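Local atomic coordinates of purine nucleosidase, (IunH-1) (Sulfolobus solfataricus, PDB entry 3T8J), a protein that belongs to the nucleosidase family and binds a sodium ion at a site of aspartates, a serine and a backbone carbonyl. Residues His3-Asp14 against Tyr112-Pro123; Lys99-Asp107 against Asn126-Ile137. One frame throughout, in Å; residues are numbered along the deposited sequence. Where two conformers were deposited one is given.

Contact 1 (His3-Asp14 against Tyr112-Pro123). With NA (sodium ion), chain B.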
loop_
_atom_site.group_PDB
_atom_site.type_symbol
_atom_site.label_atom_id
_atom_site.label_comp_id
_atom_site.label_asym_id
_atom_site.label_seq_id
_atom_site.Cartn_x
_atom_site.Cartn_y
_atom_site.Cartn_z
ATOM N N HIS A 3 -6.059 9.329 -39.884
ATOM C CA HIS A 3 -4.756 9.876 -39.499
ATOM C C HIS A 3 -4.337 9.328 -38.136
ATOM O O HIS A 3 -5.087 9.428 -37.163
ATOM C CB HIS A 3 -4.831 11.389 -39.433
ATOM C CG HIS A 3 -5.396 12.009 -40.668
ATOM N ND1 HIS A 3 -4.651 12.190 -41.814
ATOM C CD2 HIS A 3 -6.644 12.454 -40.947
ATOM C CE1 HIS A 3 -5.413 12.743 -42.742
ATOM N NE2 HIS A 3 -6.629 12.905 -42.247
ATOM N N PHE A 4 -3.139 8.751 -38.084
ATOM C CA PHE A 4 -2.631 8.091 -36.883
ATOM C C PHE A 4 -1.270 8.619 -36.428
ATOM O O PHE A 4 -0.367 8.881 -37.244
ATOM C CB PHE A 4 -2.398 6.592 -37.150
ATOM C CG PHE A 4 -3.607 5.718 -36.946
ATOM C CD1 PHE A 4 -4.682 5.768 -37.815
ATOM C CD2 PHE A 4 -3.667 4.804 -35.899
ATOM C CE1 PHE A 4 -5.808 4.941 -37.616
ATOM C CE2 PHE A 4 -4.763 3.976 -35.714
ATOM C CZ PHE A 4 -5.831 4.039 -36.587
ATOM N N ILE A 5 -1.091 8.679 -35.115
ATOM C CA ILE A 5 0.245 8.637 -34.491
ATOM C C ILE A 5 0.454 7.223 -33.988
ATOM O O ILE A 5 -0.448 6.622 -33.394
ATOM C CB ILE A 5 0.345 9.588 -33.292
ATOM C CG1 ILE A 5 0.242 11.024 -33.744
ATOM C CG2 ILE A 5 1.633 9.322 -32.475
ATOM C CD1 ILE A 5 0.242 12.056 -32.578
ATOM N N ILE A 6 1.663 6.674 -34.215
ATOM C CA ILE A 6 2.021 5.387 -33.626
ATOM C C ILE A 6 3.123 5.625 -32.601
ATOM O O ILE A 6 4.124 6.256 -32.902
ATOM C CB ILE A 6 2.418 4.322 -34.715
ATOM C CG1 ILE A 6 2.692 2.950 -34.083
ATOM C CG2 ILE A 6 3.579 4.770 -35.577
ATOM C CD1 ILE A 6 2.904 1.836 -35.140
ATOM N N ASP A 7 2.907 5.129 -31.383
ATOM C CA ASP A 7 3.809 5.319 -30.241
ATOM C C ASP A 7 4.492 3.991 -29.938
ATOM O O ASP A 7 3.830 3.003 -29.625
ATOM C CB ASP A 7 3.009 5.853 -29.042
ATOM C CG ASP A 7 3.897 6.281 -27.867
ATOM O OD1 ASP A 7 4.632 7.302 -27.942
ATOM O OD2 ASP A 7 3.883 5.568 -26.822
ATOM N N CYS A 8 5.823 4.004 -30.061
ATOM C CA CYS A 8 6.668 2.799 -30.145
ATOM C C CYS A 8 7.819 2.762 -29.123
ATOM O O CYS A 8 8.623 3.700 -29.041
ATOM C CB CYS A 8 7.321 2.732 -31.535
ATOM S SG CYS A 8 6.173 2.583 -32.884
ATOM N N ASP A 9 7.933 1.637 -28.396
ATOM C CA ASP A 9 9.168 1.232 -27.696
ATOM C C ASP A 9 9.845 0.214 -28.608
ATOM O O ASP A 9 9.815 -0.982 -28.380
ATOM C CB ASP A 9 8.936 0.704 -26.257
ATOM C CG ASP A 9 7.970 -0.496 -26.146
ATOM O OD1 ASP A 9 8.125 -1.289 -25.185
ATOM O OD2 ASP A 9 7.006 -0.643 -26.945
ATOM N N THR A 10 10.384 0.734 -29.701
ATOM C CA THR A 10 10.427 0.006 -30.978
ATOM C C THR A 10 11.158 -1.331 -30.960
ATOM O O THR A 10 12.384 -1.370 -30.822
ATOM C CB THR A 10 11.122 0.862 -32.056
ATOM O OG1 THR A 10 10.791 2.262 -31.900
ATOM C CG2 THR A 10 10.740 0.363 -33.460
ATOM N N ALA A 11 10.403 -2.413 -31.119
ATOM C CA ALA A 11 10.935 -3.758 -31.325
ATOM C C ALA A 11 10.174 -4.374 -32.533
ATOM O O ALA A 11 9.474 -3.658 -33.287
ATOM C CB ALA A 11 10.778 -4.591 -30.032
ATOM N N GLU A 12 10.298 -5.678 -32.747
ATOM C CA GLU A 12 9.764 -6.312 -33.955
ATOM C C GLU A 12 8.284 -6.021 -34.270
ATOM O O GLU A 12 7.950 -5.646 -35.391
ATOM C CB GLU A 12 10.059 -7.825 -33.947
ATOM C CG GLU A 12 9.222 -8.703 -32.959
ATOM C CD GLU A 12 9.329 -8.298 -31.494
ATOM O OE1 GLU A 12 10.396 -8.600 -30.887
ATOM O OE2 GLU A 12 8.356 -7.694 -30.953
ATOM N N ASP A 13 7.424 -6.135 -33.268
ATOM C CA ASP A 13 5.991 -6.016 -33.529
ATOM C C ASP A 13 5.585 -4.552 -33.716
ATOM O O ASP A 13 4.522 -4.280 -34.317
ATOM C CB ASP A 13 5.155 -6.689 -32.425
ATOM C CG ASP A 13 4.012 -7.540 -32.976
ATOM O OD1 ASP A 13 4.188 -8.237 -34.006
ATOM O OD2 ASP A 13 2.932 -7.562 -32.365
ATOM N N ASP A 14 6.399 -3.604 -33.237
ATOM C CA ASP A 14 6.174 -2.165 -33.519
ATOM C C ASP A 14 6.472 -1.882 -34.990
ATOM O O ASP A 14 5.747 -1.167 -35.659
ATOM C CB ASP A 14 7.069 -1.251 -32.647
ATOM C CG ASP A 14 6.913 -1.485 -31.162
ATOM O OD1 ASP A 14 6.144 -0.712 -30.528
ATOM O OD2 ASP A 14 7.550 -2.435 -30.610
ATOM N N TYR A 112 -5.087 17.965 -36.519
ATOM C CA TYR A 112 -6.058 16.935 -36.918
ATOM C C TYR A 112 -7.195 16.755 -35.895
ATOM O O TYR A 112 -7.733 15.653 -35.742
ATOM C CB TYR A 112 -5.333 15.597 -37.164
ATOM C CG TYR A 112 -4.292 15.657 -38.259
ATOM C CD1 TYR A 112 -4.660 15.531 -39.592
ATOM C CD2 TYR A 112 -2.947 15.848 -37.962
ATOM C CE1 TYR A 112 -3.702 15.583 -40.602
ATOM C CE2 TYR A 112 -1.993 15.912 -38.968
ATOM C CZ TYR A 112 -2.379 15.776 -40.274
ATOM O OH TYR A 112 -1.422 15.832 -41.281
ATOM N N ALA A 113 -7.615 17.858 -35.267
ATOM C CA ALA A 113 -8.634 17.818 -34.211
ATOM C C ALA A 113 -9.883 17.090 -34.675
ATOM O O ALA A 113 -10.476 17.423 -35.730
ATOM C CB ALA A 113 -8.985 19.221 -33.745
ATOM N N GLY A 114 -10.284 16.105 -33.882
ATOM C CA GLY A 114 -11.477 15.343 -34.138
ATOM C C GLY A 114 -11.299 14.154 -35.049
ATOM O O GLY A 114 -12.238 13.356 -35.202
ATOM N N GLU A 115 -10.116 14.019 -35.657
ATOM C CA GLU A 115 -9.853 12.902 -36.556
ATOM C C GLU A 115 -8.611 12.094 -36.154
ATOM O O GLU A 115 -8.453 10.955 -36.591
ATOM C CB GLU A 115 -9.698 13.404 -37.989
ATOM C CG GLU A 115 -10.928 14.140 -38.551
ATOM C CD GLU A 115 -12.236 13.375 -38.378
ATOM O OE1 GLU A 115 -12.229 12.122 -38.369
ATOM O OE2 GLU A 115 -13.295 14.031 -38.254
ATOM N N LEU A 116 -7.755 12.657 -35.307
ATOM C CA LEU A 116 -6.496 11.970 -34.974
ATOM C C LEU A 116 -6.761 10.717 -34.145
ATOM O O LEU A 116 -7.508 10.759 -33.161
ATOM C CB LEU A 116 -5.529 12.891 -34.213
ATOM C CG LEU A 116 -4.090 12.392 -34.066
ATOM C CD1 LEU A 116 -3.430 12.201 -35.429
ATOM C CD2 LEU A 116 -3.319 13.365 -33.180
ATOM N N GLU A 117 -6.103 9.614 -34.515
ATOM C CA GLU A 117 -6.155 8.391 -33.760
ATOM C C GLU A 117 -4.768 8.089 -33.220
ATOM O O GLU A 117 -3.766 8.384 -33.875
ATOM C CB GLU A 117 -6.689 7.243 -34.617
ATOM C CG GLU A 117 -8.130 7.557 -35.143
ATOM C CD GLU A 117 -8.732 6.426 -35.961
ATOM O OE1 GLU A 117 -8.905 5.322 -35.398
ATOM O OE2 GLU A 117 -9.072 6.652 -37.167
ATOM N N PHE A 118 -4.720 7.517 -32.034
ATOM C CA PHE A 118 -3.445 7.246 -31.345
ATOM C C PHE A 118 -3.290 5.750 -31.125
ATOM O O PHE A 118 -4.083 5.134 -30.418
ATOM C CB PHE A 118 -3.404 8.001 -29.998
ATOM C CG PHE A 118 -2.056 8.087 -29.371
ATOM C CD1 PHE A 118 -1.264 9.216 -29.545
ATOM C CD2 PHE A 118 -1.585 7.063 -28.565
ATOM C CE1 PHE A 118 0.007 9.293 -28.964
ATOM C CE2 PHE A 118 -0.306 7.134 -27.975
ATOM C CZ PHE A 118 0.474 8.278 -28.171
ATOM N N LEU A 119 -2.252 5.158 -31.735
ATOM C CA LEU A 119 -1.996 3.726 -31.602
ATOM C C LEU A 119 -0.943 3.544 -30.500
ATOM O O LEU A 119 0.265 3.728 -30.719
ATOM C CB LEU A 119 -1.574 3.152 -32.955
ATOM C CG LEU A 119 -1.273 1.662 -33.007
ATOM C CD1 LEU A 119 -2.451 0.794 -32.554
ATOM C CD2 LEU A 119 -0.825 1.256 -34.423
ATOM N N ALA A 120 -1.459 3.258 -29.300
ATOM C CA ALA A 120 -0.696 3.137 -28.066
ATOM C C ALA A 120 -0.323 1.678 -27.862
ATOM O O ALA A 120 -0.963 0.952 -27.084
ATOM C CB ALA A 120 -1.532 3.658 -26.871
ATOM N N ILE A 121 0.747 1.264 -28.543
ATOM C CA ILE A 121 1.242 -0.126 -28.475
ATOM C C ILE A 121 2.456 -0.286 -27.555
ATOM O O ILE A 121 3.186 -1.263 -27.653
ATOM C CB ILE A 121 1.520 -0.711 -29.887
ATOM C CG1 ILE A 121 2.381 0.218 -30.750
ATOM C CG2 ILE A 121 0.186 -0.990 -30.608
ATOM C CD1 ILE A 121 2.985 -0.459 -32.016
ATOM N N SER A 122 2.654 0.677 -26.672
ATOM C CA SER A 122 3.833 0.794 -25.815
ATOM C C SER A 122 3.459 1.365 -24.450
ATOM O O SER A 122 2.288 1.771 -24.232
ATOM C CB SER A 122 4.843 1.718 -26.519
ATOM O OG SER A 122 5.033 1.308 -27.886
ATOM N N PRO A 123 4.415 1.482 -23.521
ATOM C CA PRO A 123 4.121 2.211 -22.275
ATOM C C PRO A 123 3.539 3.622 -22.549
ATOM O O PRO A 123 3.856 4.239 -23.555
ATOM C CB PRO A 123 5.471 2.244 -21.562
ATOM C CG PRO A 123 6.176 1.016 -22.067
ATOM C CD PRO A 123 5.793 0.970 -23.516
HETATM NA NA NA B . 5.324 -1.092 -28.419
HETATM O O HOH W 1 -8.670 9.074 -38.357
HETATM O O HOH W 2 3.631 6.766 -24.500
HETATM O O HOH W 3 1.785 3.789 -26.270
HETATM O O HOH W 4 5.989 -3.349 -28.502
#
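A sodium site at the carboxyl ends of two neighbouring parallel strands, 3-8 and 116-120, brings together Asp9 and Asp14 from one segment with Ile121 and Ser122 from the other. The ion is held by Asp9 OD2 (2.3 Å), Asp14 OD1, Ile121 O, Ser122 OG and a water. The second oxygen of Asp9, OD1, accepts from Asn37 N, a second-shell bond that helps to orient this ligand. Ser122 OG has three partners: while binding the ion, it donates to Asp7 O at 2.7 Å and accepts from Asp9 N. These bonds fix the hydroxyl's rotation and fasten the loop after strand 116-120 to the end of strand 3-8. The other oxygen of Asp14, OD2, is met by Ala11 N from above the carboxylate plane, which steadies this ligand at the start of its helix.

Behind the site four backbone bonds join the strands, from Glu117 N to His3 O through to Asp7 N and Leu119 O, with Leu119 N to Ile5 O the straightest at 176°. On one face of the sheet Glu117 CB sits over the centre of the Phe4 ring, 3.8 Å from its centroid, while Leu119 CB meets the ring edge. On the other face Ile5 CG2 packs against Phe118 CE1 (3.9 Å), and Asp7 CB lies 3.6 Å from Phe118 CZ. With CG anti to the backbone N (chi1 -171°), the Asp7 carboxylate turns OD2 to a water shared with Pro123 O, while OD1 is hydrogen-bonded to Thr32 OG1. At the far end Tyr112 CD1 lies over one face of the His3 ring, near its rim.

Strand 27-33 flanks strand 3-8 on its other side, bonding to the backbones of Phe4, Ile6 and Cys8. Helices 12-23 and 237-246 pack against Leu119 and Ile121.

Contact 2 (Lys99-Asp107 against Asn126-Ile137)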
loop_
_atom_site.group_PDB
_atom_site.type_symbol
_atom_site.label_atom_id
_atom_site.label_comp_id
_atom_site.label_asym_id
_atom_site.label_seq_id
_atom_site.Cartn_x
_atom_site.Cartn_y
_atom_site.Cartn_z
ATOM N N LYS A 99 12.018 18.121 -31.146
ATOM C CA LYS A 99 10.859 18.346 -30.278
ATOM C C LYS A 99 10.436 17.082 -29.523
ATOM O O LYS A 99 10.402 16.012 -30.098
ATOM C CB LYS A 99 9.688 18.838 -31.135
ATOM C CG LYS A 99 8.452 19.212 -30.375
ATOM C CD LYS A 99 7.340 19.729 -31.317
ATOM C CE LYS A 99 7.653 21.080 -31.911
ATOM N NZ LYS A 99 7.529 22.184 -30.902
ATOM N N HIS A 100 10.134 17.220 -28.229
ATOM C CA HIS A 100 9.662 16.127 -27.402
ATOM C C HIS A 100 8.347 15.589 -27.952
ATOM O O HIS A 100 7.472 16.361 -28.322
ATOM C CB HIS A 100 9.443 16.608 -25.945
ATOM C CG HIS A 100 9.309 15.511 -24.938
ATOM N ND1 HIS A 100 8.210 14.677 -24.866
ATOM C CD2 HIS A 100 10.118 15.140 -23.918
ATOM C CE1 HIS A 100 8.366 13.830 -23.861
ATOM N NE2 HIS A 100 9.533 14.074 -23.285
ATOM N N ALA A 101 8.218 14.268 -28.002
ATOM C CA ALA A 101 6.985 13.612 -28.412
ATOM C C ALA A 101 5.725 14.208 -27.770
ATOM O O ALA A 101 4.720 14.329 -28.449
ATOM C CB ALA A 101 7.029 12.122 -28.099
ATOM N N ALA A 102 5.765 14.527 -26.484
ATOM C CA ALA A 102 4.519 15.045 -25.828
ATOM C C ALA A 102 4.044 16.356 -26.451
ATOM O O ALA A 102 2.826 16.567 -26.642
ATOM C CB ALA A 102 4.735 15.201 -24.324
ATOM N N LEU A 103 4.974 17.238 -26.806
ATOM C CA LEU A 103 4.662 18.478 -27.478
ATOM C C LEU A 103 4.186 18.254 -28.925
ATOM O O LEU A 103 3.242 18.924 -29.403
ATOM C CB LEU A 103 5.833 19.465 -27.379
ATOM C CG LEU A 103 6.332 19.734 -25.947
ATOM C CD1 LEU A 103 7.559 20.658 -25.975
ATOM C CD2 LEU A 103 5.233 20.309 -25.049
ATOM N N ALA A 104 4.795 17.292 -29.625
ATOM C CA ALA A 104 4.345 16.919 -30.965
ATOM C C ALA A 104 2.918 16.369 -30.964
ATOM O O ALA A 104 2.120 16.677 -31.845
ATOM C CB ALA A 104 5.308 15.901 -31.601
ATOM N N ILE A 105 2.589 15.552 -29.974
ATOM C CA ILE A 105 1.210 15.015 -29.836
ATOM C C ILE A 105 0.195 16.150 -29.692
ATOM O O ILE A 105 -0.838 16.129 -30.353
ATOM C CB ILE A 105 1.114 14.019 -28.656
ATOM C CG1 ILE A 105 1.932 12.756 -28.948
ATOM C CG2 ILE A 105 -0.364 13.646 -28.355
ATOM C CD1 ILE A 105 2.252 11.920 -27.687
ATOM N N ILE A 106 0.516 17.151 -28.870
ATOM C CA ILE A 106 -0.390 18.301 -28.708
ATOM C C ILE A 106 -0.561 19.057 -30.038
ATOM O O ILE A 106 -1.696 19.368 -30.450
ATOM C CB ILE A 106 0.113 19.224 -27.588
ATOM C CG1 ILE A 106 -0.004 18.546 -26.225
ATOM C CG2 ILE A 106 -0.683 20.547 -27.568
ATOM C CD1 ILE A 106 0.824 19.221 -25.132
ATOM N N ASP A 107 0.543 19.330 -30.737
ATOM C CA ASP A 107 0.480 20.042 -32.013
ATOM C C ASP A 107 -0.364 19.286 -33.046
ATOM O O ASP A 107 -1.168 19.879 -33.767
ATOM C CB ASP A 107 1.895 20.268 -32.547
ATOM C CG ASP A 107 2.638 21.392 -31.813
ATOM O OD1 ASP A 107 1.994 22.192 -31.104
ATOM O OD2 ASP A 107 3.879 21.496 -31.991
ATOM N N ASN A 126 4.277 9.027 -22.930
ATOM C CA ASN A 126 4.164 10.205 -23.805
ATOM C C ASN A 126 2.740 10.734 -23.862
ATOM O O ASN A 126 2.534 11.949 -23.861
ATOM C CB ASN A 126 4.640 9.914 -25.228
ATOM C CG ASN A 126 6.126 9.720 -25.317
ATOM O OD1 ASN A 126 6.869 10.306 -24.556
ATOM N ND2 ASN A 126 6.563 8.902 -26.282
ATOM N N LEU A 127 1.762 9.818 -23.952
ATOM C CA LEU A 127 0.348 10.271 -24.007
ATOM C C LEU A 127 -0.038 10.914 -22.690
ATOM O O LEU A 127 -0.795 11.910 -22.681
ATOM C CB LEU A 127 -0.590 9.127 -24.399
ATOM C CG LEU A 127 -2.075 9.475 -24.559
ATOM C CD1 LEU A 127 -2.253 10.478 -25.680
ATOM C CD2 LEU A 127 -2.878 8.203 -24.855
ATOM N N ALA A 128 0.394 10.358 -21.559
ATOM C CA ALA A 128 0.132 10.962 -20.263
ATOM C C ALA A 128 0.730 12.356 -20.157
ATOM O O ALA A 128 0.052 13.274 -19.695
ATOM C CB ALA A 128 0.643 10.066 -19.111
ATOM N N LEU A 129 1.991 12.529 -20.550
ATOM C CA LEU A 129 2.635 13.840 -20.489
ATOM C C LEU A 129 1.919 14.866 -21.391
ATOM O O LEU A 129 1.718 16.005 -20.983
ATOM C CB LEU A 129 4.137 13.729 -20.810
ATOM C CG LEU A 129 4.999 14.943 -20.450
ATOM C CD1 LEU A 129 4.684 15.496 -19.067
ATOM C CD2 LEU A 129 6.477 14.574 -20.547
ATOM N N ALA A 130 1.515 14.453 -22.600
ATOM C CA ALA A 130 0.769 15.332 -23.485
ATOM C C ALA A 130 -0.545 15.767 -22.816
ATOM O O ALA A 130 -0.912 16.958 -22.853
ATOM C CB ALA A 130 0.500 14.629 -24.838
ATOM N N TYR A 131 -1.272 14.815 -22.228
ATOM C CA TYR A 131 -2.550 15.131 -21.524
ATOM C C TYR A 131 -2.310 16.120 -20.384
ATOM O O TYR A 131 -3.082 17.065 -20.211
ATOM C CB TYR A 131 -3.235 13.857 -20.995
ATOM C CG TYR A 131 -4.369 14.161 -20.060
ATOM C CD1 TYR A 131 -5.572 14.593 -20.564
ATOM C CD2 TYR A 131 -4.197 14.115 -18.685
ATOM C CE1 TYR A 131 -6.605 14.946 -19.701
ATOM C CE2 TYR A 131 -5.209 14.452 -17.822
ATOM C CZ TYR A 131 -6.410 14.861 -18.340
ATOM O OH TYR A 131 -7.470 15.236 -17.499
ATOM N N LEU A 132 -1.280 15.869 -19.575
ATOM C CA LEU A 132 -0.981 16.709 -18.420
ATOM C C LEU A 132 -0.717 18.165 -18.836
ATOM O O LEU A 132 -1.151 19.112 -18.132
ATOM C CB LEU A 132 0.210 16.153 -17.615
ATOM C CG LEU A 132 -0.048 14.839 -16.865
ATOM C CD1 LEU A 132 1.311 14.226 -16.428
ATOM C CD2 LEU A 132 -0.966 15.076 -15.694
ATOM N N LEU A 133 -0.044 18.358 -19.972
ATOM C CA LEU A 133 0.226 19.695 -20.496
ATOM C C LEU A 133 -0.990 20.347 -21.176
ATOM O O LEU A 133 -1.094 21.583 -21.176
ATOM C CB LEU A 133 1.394 19.646 -21.457
ATOM C CG LEU A 133 2.697 19.369 -20.725
ATOM C CD1 LEU A 133 3.735 18.810 -21.671
ATOM C CD2 LEU A 133 3.202 20.640 -20.027
ATOM N N ASP A 134 -1.860 19.537 -21.788
ATOM C CA ASP A 134 -3.070 20.050 -22.489
ATOM C C ASP A 134 -4.208 19.040 -22.375
ATOM O O ASP A 134 -4.331 18.102 -23.169
ATOM C CB ASP A 134 -2.757 20.358 -23.961
ATOM C CG ASP A 134 -3.896 21.026 -24.685
ATOM O OD1 ASP A 134 -4.985 21.201 -24.109
ATOM O OD2 ASP A 134 -3.700 21.414 -25.866
ATOM N N ASN A 135 -5.094 19.255 -21.405
ATOM C CA ASN A 135 -6.189 18.323 -21.178
ATOM C C ASN A 135 -7.184 18.217 -22.351
ATOM O O ASN A 135 -7.925 17.226 -22.430
ATOM C CB ASN A 135 -6.998 18.707 -19.941
ATOM C CG ASN A 135 -6.249 18.675 -18.607
ATOM O OD1 ASN A 135 -6.846 19.130 -17.621
ATOM N ND2 ASN A 135 -5.018 18.138 -18.514
ATOM N N SER A 136 -7.207 19.230 -23.232
ATOM C CA SER A 136 -8.128 19.295 -24.387
ATOM C C SER A 136 -7.893 18.214 -25.431
ATOM O O SER A 136 -8.734 17.959 -26.291
ATOM C CB SER A 136 -8.122 20.690 -25.038
ATOM O OG SER A 136 -6.979 20.931 -25.815
ATOM N N ILE A 137 -6.749 17.517 -25.353
ATOM C CA ILE A 137 -6.494 16.452 -26.320
ATOM C C ILE A 137 -7.461 15.274 -26.174
ATOM O O ILE A 137 -7.579 14.453 -27.074
ATOM C CB ILE A 137 -5.003 15.934 -26.328
ATOM C CG1 ILE A 137 -4.626 15.184 -25.037
ATOM C CG2 ILE A 137 -4.029 17.076 -26.590
ATOM C CD1 ILE A 137 -3.229 14.529 -25.094
#
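Ala130 presses its methyl group into helix 101-107, with CB 3.5 Å from Ala102 O and against Ile105 CG2. Ala102 returns the contact, its own CB lying 3.9 Å from Leu129 CB. These two small residues bring the helix axes to within 8.1 Å at a crossing angle of -62°, and their CA atoms to 4.4 Å.

Larger side chains close around this point. Ile105 crosses Asn126 at about a right angle, CD1 coming to 3.8 Å from Asn126 O. Ile106 lies across Leu133 in a similar way, its CG1 branch set beside the backbone N (chi1 -68°) and carrying CD1 to 3.7 Å from Leu133 CB; its other branch, CG2, touches Asp134 OD2. Leu103 adds a methyl contact with Leu133.

At the start of helix 101-107, His100 is the N-cap: its ND1 accepts a hydrogen bond from Ala102 N, with the donor in the ring plane. The bond leaves CE1 to meet Leu129 CD2 at 3.9 Å. Beside it, Ala101 CB rests on the Asn126 amide, 3.7 Å from ND2; that amide is hydrogen-bonded elsewhere, OD1 to Ala64 N and ND2 to Ile33 O and Asp7 OD1. Beyond the other helix, Asp134 OD1 accepts from both Ser136 N and Ser136 OG on the same face of its carboxylate, securing the turn that leads to Ile137.

Leu103, Leu129 and Leu133 also pack on leucines of the second subunit, so the helix pair contributes to an interface of the assembly. Between the two segments the contact is largely apolar, while His100 ND1, the Asn126 amide and Asp134 OD1 spend their bonds elsewhere. The helices are therefore held together by shape and close fit, not by directional bonds.

How the contacts relate
The centres of the two contacts lie about 13 Å apart, and their segments alternate along the chain: 3-14, 99-107, 112-123, 126-137. Helix 101-111, strand 116-120 and helix 125-133 follow one another, so the strand of contact 1 is flanked in sequence by the helices of contact 2, a beta-alpha arrangement in which the helices pack on one face of the sheet. Phe118 joins them, its CE1 3.7 Å from Ile105 CD1 and its CZ against Leu127 CB. Asp7 OD1 and Asn126 ND2, 3.0 Å apart, probably form a hydrogen bond. The helical layer thus connects the sheet carrying the sodium site, near the chain's centre, with the neighbouring subunit.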